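Local coordinates for transcriptional regulator, TetR family (Myxococcus xanthus, PDB 5K7F), which acts as a TetR-like transcriptional regulator that probably binds a cis-regulatory DNA region and is linked to control of alternative isovaleryl coenzyme A biosynthesis, at residues 65-70 with 110-115; 96-101 with 187-192; 102-107 with 169-174. All coordinates share one frame; numbering follows the deposited sequence.

How the contacts relate
The three contacts follow the TetR fold from the helix that leaves the DNA-binding part to the dimer side of the larger C-terminal part. Contact 1 joins helix 60-83 to helix 110-117, while contacts 2 and 3 use successive parts of helix 89-105. The centres of contacts 2 and 3 lie about 9 Å apart, and the two touch where Ile-101 CG1 meets Ile-173 CD1 at 3.6 Å. Contact 3 also touches contact 1, with about 13 Å between centres, through Ile-114 and Tyr-174. Contacts 1 and 2 are about 21 Å apart at their centres and do not touch. Both contacts 2 and 3 reach the second subunit. The structure is the apo form.

Contact 1 (65-70 with 110-115); sequences FAIMNY and KEVIII
Val-112 CG1 approaches the Tyr-70 ring obliquely, 3.9 Å from Tyr-70 CD2, and Val-112 CG2 lies near both CD2 and CE2. This pair belongs to a helix crossing of the TetR fold, in which the short helix 110-117 packs across helix 60-83, the long element connecting the helix-turn-helix part to the C-terminal part. The two side chains cross at about a right angle. Chi1 of 180° sets Tyr-70 CG anti to the backbone N, and from there the CD2-CE2 side of the ring reaches Val-112, although CB is not aimed at helix 110-117. Beyond the ring, the hydroxyl is hydrogen-bonded to Glu-23 of helix 18-32, and Trp-108 also touches this side chain.

The local helix axes approach to 8.5 Å at an angle of 109°, so a few side chains near the crossing carry the contact. Ile-67, Val-112 and Ile-115 all point across it and are buried. Ile-67 CG2 is shared between two partners, Val-112 CG1 and Ile-115 CG2, each 4.1 Å from it. Met-68 flanks this group, its CG lying 4.3 Å from Ile-115 CG2, and also leans on Ile-130 of helix 125-150.

The contact is thus apolar between the two segments, with the tyrosine hydroxyl satisfied outside them. In TetR relatives, movement of the helix corresponding to 110-117 can be passed to the connecting helix when a ligand binds; the direct packing seen here is consistent with such a route. One polar backbone atom also enters the apolar patch: Val-112 CG1 lies 3.7 Å from Ile-67 O.

Contact 2 (96-101 with 187-192); sequences CMRHNI and QIADGM
Within the helical C-terminal part of the TetR fold, Arg-98, Met-97 and Ile-101 of helix 89-105 pack against Ala-189, Asp-190 and Met-192 of helix 185-196. The two helices run roughly antiparallel, with 150° between their local directions and axes 9.5 Å apart. Arg-98 and Ala-189 have the closest CA atoms.

On the more exposed side of the contact, Arg-98 forms a salt bridge with Asp-190. Its chain starts with CG anti to the backbone N and is extended from CG to NE; a turn at chi4 (83°) then sets CZ, and NH1 reaches Asp-190. NH1 donates to Asp-190 OD1 at 2.8 Å, in a distinctly bent bond of 136° that meets the oxygen from above the carboxylate plane. The two flat groups are nevertheless close to parallel. Water 1 bridges Arg-98 NH2, from which it accepts, and Asp-190 OD2, to which it donates, so that the ion pair has both a direct and a water-mediated link. Water 2 lies in the guanidinium plane, accepts from NH1 at 2.9 Å and makes a weak bond to Ala-189 O. Glu-186 adds a long, weak ion pair with Arg-98 NH2.

Next to this polar pair the packing is apolar. Ala-189 faces helix 89-105, and its CA and methyl receive Ile-101 CD1, with CD1 3.7 Å from CA. The same CD1 is 3.9 Å from Met-192 SD. Met-97 crosses Met-192 at about a right angle, its SD resting 3.9 Å from Met-192 CB.

Helix 159-171 packs next to the contact, where Met-169 touches both Met-97 and Met-192. Ile-173, just beyond, lies against Ile-101 and Met-192, and Met-192 also packs on Ser-165 of the second subunit.

Contact 3 (102-107 with 169-174); sequences LLVTRG and MVLWIY
Val-104 points toward segment 169-174, and its two methyls share Val-170 O but have different side-chain neighbours, joining the C-terminal end of helix 89-105 to helix 159-171 and the residues after it in the C-terminal part of the TetR fold. CG1, anti to the backbone N (chi1 160°), lies 4.0 Å from Ile-173 CB. CG2 is 4.0 Å from Leu-171 CD2 and also near Val-170 CG1. Val-104 crosses Leu-171 at about a right angle but meets Ile-173 at a slant. Leu-171 has its CB directed away from helix 89-105, and it is the CD2 branch that comes back to Val-104.

Next to it, Thr-105 takes the crowded position for OG1, between the backbone N and the carbonyl carbon (chi1 51°). There the hydroxyl hydrogen-bonds to Ile-101 O, one turn back, leaving CG2 to meet Ile-173 CG2 at 3.7 Å. Helix 89-105 stops here: Leu-102 O accepts from both Thr-105 N and Arg-106 N, and Arg-106 is the first residue to leave helical angles.

Segment 169-174 also reaches the second subunit, where Leu-171 packs on Trp-172 of that chain. Between the segments, both Val-104 methyls border one carbonyl oxygen, with Val-104 CG1 3.8 Å from Val-170 O.

Contact 1 (65-70 with 110-115)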
loop_
_atom_site.group_PDB
_atom_site.type_symbol
_atom_site.label_atom_id
_atom_site.label_comp_id
_atom_site.label_asym_id
_atom_site.label_seq_id
_atom_site.Cartn_x
_atom_site.Cartn_y
_atom_site.Cartn_z
ATOM N N PHE A 65 -13.668 11.755 9.301
ATOM C CA PHE A 65 -12.882 11.727 10.541
ATOM C C PHE A 65 -13.378 10.638 11.480
ATOM O O PHE A 65 -12.592 9.986 12.182
ATOM C CB PHE A 65 -12.996 13.092 11.208
ATOM C CG PHE A 65 -12.314 13.217 12.541
ATOM C CD1 PHE A 65 -11.035 12.752 12.742
ATOM C CD2 PHE A 65 -12.943 13.886 13.571
ATOM C CE1 PHE A 65 -10.419 12.924 13.951
ATOM C CE2 PHE A 65 -12.332 14.050 14.779
ATOM C CZ PHE A 65 -11.065 13.581 14.967
ATOM N N ALA A 66 -14.680 10.446 11.517
ATOM C CA ALA A 66 -15.235 9.389 12.347
ATOM C C ALA A 66 -14.763 8.014 11.876
ATOM O O ALA A 66 -14.448 7.130 12.697
ATOM C CB ALA A 66 -16.751 9.469 12.296
ATOM N N ILE A 67 -14.785 7.788 10.563
ATOM C CA ILE A 67 -14.352 6.482 10.067
ATOM C C ILE A 67 -12.881 6.287 10.389
ATOM O O ILE A 67 -12.486 5.211 10.872
ATOM C CB ILE A 67 -14.647 6.310 8.564
ATOM C CG1 ILE A 67 -16.154 6.264 8.295
ATOM C CG2 ILE A 67 -14.017 5.000 8.013
ATOM C CD1 ILE A 67 -16.512 6.421 6.832
ATOM N N MET A 68 -12.042 7.325 10.145
ATOM C CA MET A 68 -10.617 7.185 10.415
ATOM C C MET A 68 -10.340 6.973 11.910
ATOM O O MET A 68 -9.498 6.152 12.286
ATOM C CB MET A 68 -9.869 8.384 9.803
ATOM C CG MET A 68 -10.000 8.410 8.284
ATOM S SD MET A 68 -9.058 9.755 7.505
ATOM C CE MET A 68 -7.426 9.101 7.758
ATOM N N ASN A 69 -11.047 7.667 12.792
ATOM C CA ASN A 69 -10.894 7.413 14.221
ATOM C C ASN A 69 -11.360 6.011 14.596
ATOM O O ASN A 69 -10.780 5.368 15.481
ATOM C CB ASN A 69 -11.676 8.446 15.016
ATOM C CG ASN A 69 -10.851 9.659 15.345
ATOM O OD1 ASN A 69 -9.626 9.584 15.538
ATOM N ND2 ASN A 69 -11.519 10.775 15.468
ATOM N N TYR A 70 -12.408 5.526 13.933
ATOM C CA TYR A 70 -12.865 4.165 14.189
ATOM C C TYR A 70 -11.788 3.179 13.770
ATOM O O TYR A 70 -11.505 2.211 14.488
ATOM C CB TYR A 70 -14.169 3.901 13.441
ATOM C CG TYR A 70 -14.754 2.485 13.629
ATOM C CD1 TYR A 70 -14.642 1.809 14.823
ATOM C CD2 TYR A 70 -15.397 1.835 12.583
ATOM C CE1 TYR A 70 -15.143 0.535 14.982
ATOM C CE2 TYR A 70 -15.902 0.548 12.754
ATOM C CZ TYR A 70 -15.769 -0.082 13.934
ATOM O OH TYR A 70 -16.262 -1.363 14.118
ATOM N N LYS A 110 -12.471 -4.409 6.772
ATOM C CA LYS A 110 -11.476 -4.139 5.734
ATOM C C LYS A 110 -11.638 -2.762 5.091
ATOM O O LYS A 110 -10.642 -2.126 4.749
ATOM C CB LYS A 110 -11.515 -5.244 4.670
ATOM C CG LYS A 110 -12.775 -5.372 3.890
ATOM C CD LYS A 110 -12.818 -6.719 3.159
ATOM C CE LYS A 110 -14.076 -6.826 2.293
ATOM N NZ LYS A 110 -13.976 -5.982 1.081
ATOM N N GLU A 111 -12.870 -2.273 4.893
ATOM C CA GLU A 111 -13.015 -0.998 4.202
ATOM C C GLU A 111 -12.726 0.181 5.122
ATOM O O GLU A 111 -12.189 1.190 4.661
ATOM C CB GLU A 111 -14.406 -0.848 3.604
ATOM C CG GLU A 111 -14.634 -1.792 2.454
ATOM C CD GLU A 111 -15.420 -3.015 2.853
ATOM O OE1 GLU A 111 -15.801 -3.142 4.040
ATOM O OE2 GLU A 111 -15.654 -3.854 1.967
ATOM N N VAL A 112 -13.089 0.080 6.409
ATOM C CA VAL A 112 -12.670 1.094 7.390
ATOM C C VAL A 112 -11.156 1.284 7.329
ATOM O O VAL A 112 -10.649 2.413 7.313
ATOM C CB VAL A 112 -13.152 0.710 8.808
ATOM C CG1 VAL A 112 -12.574 1.635 9.898
ATOM C CG2 VAL A 112 -14.670 0.767 8.891
ATOM N N ILE A 113 -10.403 0.188 7.265
ATOM C CA ILE A 113 -8.951 0.303 7.324
ATOM C C ILE A 113 -8.407 0.860 6.004
ATOM O O ILE A 113 -7.434 1.612 5.981
ATOM C CB ILE A 113 -8.331 -1.064 7.676
ATOM C CG1 ILE A 113 -8.916 -1.641 8.996
ATOM C CG2 ILE A 113 -6.804 -1.015 7.680
ATOM C CD1 ILE A 113 -8.727 -0.747 10.267
ATOM N N ILE A 114 -9.011 0.483 4.877
ATOM C CA ILE A 114 -8.612 1.052 3.600
ATOM C C ILE A 114 -8.740 2.574 3.635
ATOM O O ILE A 114 -7.849 3.307 3.167
ATOM C CB ILE A 114 -9.475 0.429 2.488
ATOM C CG1 ILE A 114 -9.096 -1.049 2.337
ATOM C CG2 ILE A 114 -9.364 1.203 1.182
ATOM C CD1 ILE A 114 -10.036 -1.800 1.424
ATOM N N ILE A 115 -9.857 3.071 4.173
ATOM C CA ILE A 115 -10.072 4.510 4.161
ATOM C C ILE A 115 -9.068 5.206 5.067
ATOM O O ILE A 115 -8.575 6.301 4.750
ATOM C CB ILE A 115 -11.524 4.826 4.537
ATOM C CG1 ILE A 115 -12.432 4.466 3.366
ATOM C CG2 ILE A 115 -11.687 6.286 4.930
ATOM C CD1 ILE A 115 -13.872 4.339 3.768
#

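Contact 2 (96-101 with 187-192)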
loop_
_atom_site.group_PDB
_atom_site.type_symbol
_atom_site.label_atom_id
_atom_site.label_comp_id
_atom_site.label_asym_id
_atom_site.label_seq_id
_atom_site.Cartn_x
_atom_site.Cartn_y
_atom_site.Cartn_z
ATOM N N CYS A 96 1.613 -9.543 16.507
ATOM C CA CYS A 96 1.101 -8.272 16.003
ATOM C C CYS A 96 0.833 -8.362 14.509
ATOM O O CYS A 96 -0.227 -7.958 14.016
ATOM C CB CYS A 96 2.080 -7.158 16.332
ATOM S SG CYS A 96 1.431 -5.482 16.160
ATOM N N MET A 97 1.771 -8.966 13.778
ATOM C CA MET A 97 1.614 -9.148 12.346
ATOM C C MET A 97 0.402 -10.013 12.020
ATOM O O MET A 97 -0.376 -9.687 11.109
ATOM C CB MET A 97 2.859 -9.790 11.750
ATOM C CG MET A 97 2.747 -9.899 10.227
ATOM S SD MET A 97 4.289 -10.427 9.460
ATOM C CE MET A 97 4.768 -8.914 8.676
ATOM N N ARG A 98 0.252 -11.145 12.725
ATOM C CA ARG A 98 -0.891 -12.010 12.457
ATOM C C ARG A 98 -2.211 -11.279 12.735
ATOM O O ARG A 98 -3.095 -11.231 11.863
ATOM C CB ARG A 98 -0.770 -13.295 13.265
ATOM C CG ARG A 98 -1.864 -14.321 12.991
ATOM C CD ARG A 98 -1.604 -15.589 13.795
ATOM N NE ARG A 98 -2.438 -16.737 13.405
ATOM C CZ ARG A 98 -2.189 -17.576 12.396
ATOM N NH1 ARG A 98 -1.132 -17.426 11.578
ATOM N NH2 ARG A 98 -3.011 -18.594 12.209
ATOM N N HIS A 99 -2.323 -10.630 13.893
ATOM C CA HIS A 99 -3.543 -9.861 14.180
ATOM C C HIS A 99 -3.793 -8.752 13.157
ATOM O O HIS A 99 -4.942 -8.517 12.751
ATOM C CB HIS A 99 -3.462 -9.285 15.588
ATOM C CG HIS A 99 -3.744 -10.302 16.682
ATOM N ND1 HIS A 99 -4.975 -10.889 16.868
ATOM C CD2 HIS A 99 -2.924 -10.866 17.604
ATOM C CE1 HIS A 99 -4.913 -11.742 17.882
ATOM N NE2 HIS A 99 -3.677 -11.742 18.356
ATOM N N ASN A 100 -2.734 -8.034 12.740
ATOM C CA ASN A 100 -2.905 -6.956 11.760
ATOM C C ASN A 100 -3.402 -7.498 10.406
ATOM O O ASN A 100 -4.216 -6.868 9.729
ATOM C CB ASN A 100 -1.583 -6.207 11.614
ATOM C CG ASN A 100 -1.714 -4.801 11.084
ATOM O OD1 ASN A 100 -0.868 -3.975 11.407
ATOM N ND2 ASN A 100 -2.733 -4.514 10.285
ATOM N N ILE A 101 -2.913 -8.665 9.981
ATOM C CA ILE A 101 -3.345 -9.208 8.704
ATOM C C ILE A 101 -4.820 -9.567 8.769
ATOM O O ILE A 101 -5.578 -9.371 7.807
ATOM C CB ILE A 101 -2.484 -10.424 8.320
ATOM C CG1 ILE A 101 -1.080 -9.989 7.932
ATOM C CG2 ILE A 101 -3.097 -11.204 7.124
ATOM C CD1 ILE A 101 -0.064 -11.107 7.893
ATOM N N GLN A 187 -2.817 -18.842 5.740
ATOM C CA GLN A 187 -1.623 -19.213 4.980
ATOM C C GLN A 187 -0.767 -17.979 4.697
ATOM O O GLN A 187 0.470 -18.047 4.777
ATOM C CB GLN A 187 -2.004 -19.904 3.675
ATOM C CG GLN A 187 -2.468 -21.321 3.824
ATOM C CD GLN A 187 -3.125 -21.871 2.562
ATOM O OE1 GLN A 187 -3.958 -21.225 1.937
ATOM N NE2 GLN A 187 -2.732 -23.081 2.179
ATOM N N ILE A 188 -1.418 -16.841 4.421
ATOM C CA ILE A 188 -0.694 -15.595 4.144
ATOM C C ILE A 188 0.024 -15.164 5.408
ATOM O O ILE A 188 1.223 -14.850 5.370
ATOM C CB ILE A 188 -1.613 -14.469 3.611
ATOM C CG1 ILE A 188 -2.213 -14.880 2.249
ATOM C CG2 ILE A 188 -0.800 -13.134 3.479
ATOM C CD1 ILE A 188 -3.446 -14.106 1.765
ATOM N N ALA A 189 -0.659 -15.221 6.557
ATOM C CA ALA A 189 -0.001 -14.811 7.800
ATOM C C ALA A 189 1.122 -15.766 8.175
ATOM O O ALA A 189 2.207 -15.329 8.593
ATOM C CB ALA A 189 -1.016 -14.705 8.936
ATOM N N ASP A 190 0.892 -17.079 8.037
ATOM C CA ASP A 190 1.946 -18.019 8.391
ATOM C C ASP A 190 3.193 -17.711 7.573
ATOM O O ASP A 190 4.320 -17.752 8.089
ATOM C CB ASP A 190 1.481 -19.464 8.156
ATOM C CG ASP A 190 0.545 -19.978 9.242
ATOM O OD1 ASP A 190 0.465 -19.381 10.331
ATOM O OD2 ASP A 190 -0.097 -21.016 8.998
ATOM N N GLY A 191 2.998 -17.382 6.304
ATOM C CA GLY A 191 4.098 -17.159 5.389
ATOM C C GLY A 191 4.823 -15.851 5.621
ATOM O O GLY A 191 6.065 -15.797 5.551
ATOM N N MET A 192 4.056 -14.780 5.865
ATOM C CA MET A 192 4.660 -13.462 6.083
ATOM C C MET A 192 5.471 -13.442 7.371
ATOM O O MET A 192 6.585 -12.905 7.418
ATOM C CB MET A 192 3.581 -12.388 6.120
ATOM C CG MET A 192 3.103 -11.978 4.724
ATOM S SD MET A 192 2.102 -10.470 4.690
ATOM C CE MET A 192 1.550 -10.581 3.014
HETATM O O HOH W 1 -2.220 -20.888 10.788
HETATM O O HOH W 2 1.196 -15.716 11.691
#

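Contact 3 (102-107 with 169-174)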
loop_
_atom_site.group_PDB
_atom_site.type_symbol
_atom_site.label_atom_id
_atom_site.label_comp_id
_atom_site.label_asym_id
_atom_site.label_seq_id
_atom_site.Cartn_x
_atom_site.Cartn_y
_atom_site.Cartn_z
ATOM N N LEU A 102 -5.240 -10.098 9.902
ATOM C CA LEU A 102 -6.659 -10.392 10.085
ATOM C C LEU A 102 -7.488 -9.102 10.064
ATOM O O LEU A 102 -8.524 -9.028 9.400
ATOM C CB LEU A 102 -6.875 -11.208 11.377
ATOM C CG LEU A 102 -6.214 -12.616 11.474
ATOM C CD1 LEU A 102 -6.439 -13.237 12.832
ATOM C CD2 LEU A 102 -6.630 -13.527 10.321
ATOM N N LEU A 103 -7.064 -8.066 10.781
ATOM C CA LEU A 103 -7.796 -6.799 10.719
ATOM C C LEU A 103 -7.957 -6.271 9.283
ATOM O O LEU A 103 -8.988 -5.689 8.933
ATOM C CB LEU A 103 -7.080 -5.763 11.587
ATOM C CG LEU A 103 -7.560 -4.323 11.464
ATOM C CD1 LEU A 103 -8.953 -4.171 11.945
ATOM C CD2 LEU A 103 -6.662 -3.384 12.260
ATOM N N VAL A 104 -6.969 -6.510 8.424
ATOM C CA VAL A 104 -6.980 -6.013 7.061
ATOM C C VAL A 104 -7.905 -6.815 6.174
ATOM O O VAL A 104 -8.406 -6.283 5.169
ATOM C CB VAL A 104 -5.534 -6.040 6.543
ATOM C CG1 VAL A 104 -5.486 -6.019 5.073
ATOM C CG2 VAL A 104 -4.776 -4.820 7.095
ATOM N N THR A 105 -8.156 -8.093 6.524
ATOM C CA THR A 105 -8.817 -9.023 5.617
ATOM C C THR A 105 -10.210 -9.402 6.041
ATOM O O THR A 105 -10.983 -9.834 5.176
ATOM C CB THR A 105 -7.986 -10.303 5.410
ATOM O OG1 THR A 105 -7.578 -10.889 6.641
ATOM C CG2 THR A 105 -6.719 -10.010 4.611
ATOM N N ARG A 106 -10.560 -9.228 7.322
ATOM C CA ARG A 106 -11.917 -9.570 7.766
ATOM C C ARG A 106 -12.950 -8.696 7.047
ATOM O O ARG A 106 -12.809 -7.474 6.944
ATOM C CB ARG A 106 -12.042 -9.412 9.278
ATOM C CG ARG A 106 -11.228 -10.409 10.120
ATOM C CD ARG A 106 -11.929 -10.690 11.513
ATOM N NE ARG A 106 -11.085 -11.415 12.445
ATOM C CZ ARG A 106 -10.079 -10.891 13.128
ATOM N NH1 ARG A 106 -9.738 -9.610 12.960
ATOM N NH2 ARG A 106 -9.399 -11.666 13.946
ATOM N N GLY A 107 -14.000 -9.323 6.533
ATOM C CA GLY A 107 -15.003 -8.568 5.806
ATOM C C GLY A 107 -15.516 -7.339 6.546
ATOM O O GLY A 107 -15.711 -6.287 5.937
ATOM N N MET A 169 3.990 -4.535 3.897
ATOM C CA MET A 169 3.566 -5.921 3.652
ATOM C C MET A 169 2.113 -6.134 4.018
ATOM O O MET A 169 1.348 -6.738 3.241
ATOM C CB MET A 169 4.424 -6.910 4.448
ATOM C CG MET A 169 5.746 -7.202 3.882
ATOM S SD MET A 169 6.749 -8.186 5.035
ATOM C CE MET A 169 5.769 -9.623 5.202
ATOM N N VAL A 170 1.704 -5.629 5.174
ATOM C CA VAL A 170 0.402 -6.025 5.725
ATOM C C VAL A 170 -0.711 -5.179 5.134
ATOM O O VAL A 170 -1.746 -5.706 4.713
ATOM C CB VAL A 170 0.437 -5.933 7.258
ATOM C CG1 VAL A 170 -0.919 -6.224 7.829
ATOM C CG2 VAL A 170 1.460 -6.945 7.796
ATOM N N LEU A 171 -0.513 -3.864 5.033
ATOM C CA LEU A 171 -1.607 -3.022 4.584
ATOM C C LEU A 171 -1.894 -3.221 3.100
ATOM O O LEU A 171 -3.039 -3.033 2.666
ATOM C CB LEU A 171 -1.291 -1.552 4.898
ATOM C CG LEU A 171 -1.118 -1.257 6.391
ATOM C CD1 LEU A 171 -0.769 0.213 6.577
ATOM C CD2 LEU A 171 -2.366 -1.610 7.166
ATOM N N TRP A 172 -0.882 -3.581 2.296
ATOM C CA TRP A 172 -1.079 -3.765 0.860
ATOM C C TRP A 172 -1.864 -5.035 0.527
ATOM O O TRP A 172 -2.286 -5.184 -0.629
ATOM C CB TRP A 172 0.277 -3.739 0.116
ATOM C CG TRP A 172 0.144 -3.133 -1.295
ATOM C CD1 TRP A 172 -0.102 -1.822 -1.600
ATOM C CD2 TRP A 172 0.201 -3.826 -2.549
ATOM N NE1 TRP A 172 -0.198 -1.660 -2.954
ATOM C CE2 TRP A 172 -0.008 -2.871 -3.562
ATOM C CE3 TRP A 172 0.419 -5.156 -2.919
ATOM C CZ2 TRP A 172 -0.002 -3.203 -4.917
ATOM C CZ3 TRP A 172 0.412 -5.482 -4.282
ATOM C CH2 TRP A 172 0.194 -4.515 -5.246
ATOM N N ILE A 173 -2.111 -5.924 1.511
ATOM C CA ILE A 173 -2.889 -7.160 1.288
ATOM C C ILE A 173 -4.266 -6.868 0.686
ATOM O O ILE A 173 -4.785 -7.666 -0.099
ATOM C CB ILE A 173 -2.997 -7.957 2.584
ATOM C CG1 ILE A 173 -1.612 -8.431 3.059
ATOM C CG2 ILE A 173 -3.923 -9.140 2.393
ATOM C CD1 ILE A 173 -1.666 -9.209 4.457
ATOM N N TYR A 174 -4.884 -5.743 1.034
ATOM C CA TYR A 174 -6.204 -5.464 0.474
ATOM C C TYR A 174 -6.206 -5.364 -1.043
ATOM O O TYR A 174 -7.239 -5.644 -1.664
ATOM C CB TYR A 174 -6.772 -4.201 1.108
ATOM C CG TYR A 174 -6.445 -2.900 0.437
ATOM C CD1 TYR A 174 -7.278 -2.378 -0.556
ATOM C CD2 TYR A 174 -5.356 -2.151 0.846
ATOM C CE1 TYR A 174 -7.010 -1.175 -1.135
ATOM C CE2 TYR A 174 -5.074 -0.940 0.260
ATOM C CZ TYR A 174 -5.912 -0.455 -0.728
ATOM O OH TYR A 174 -5.659 0.755 -1.328
#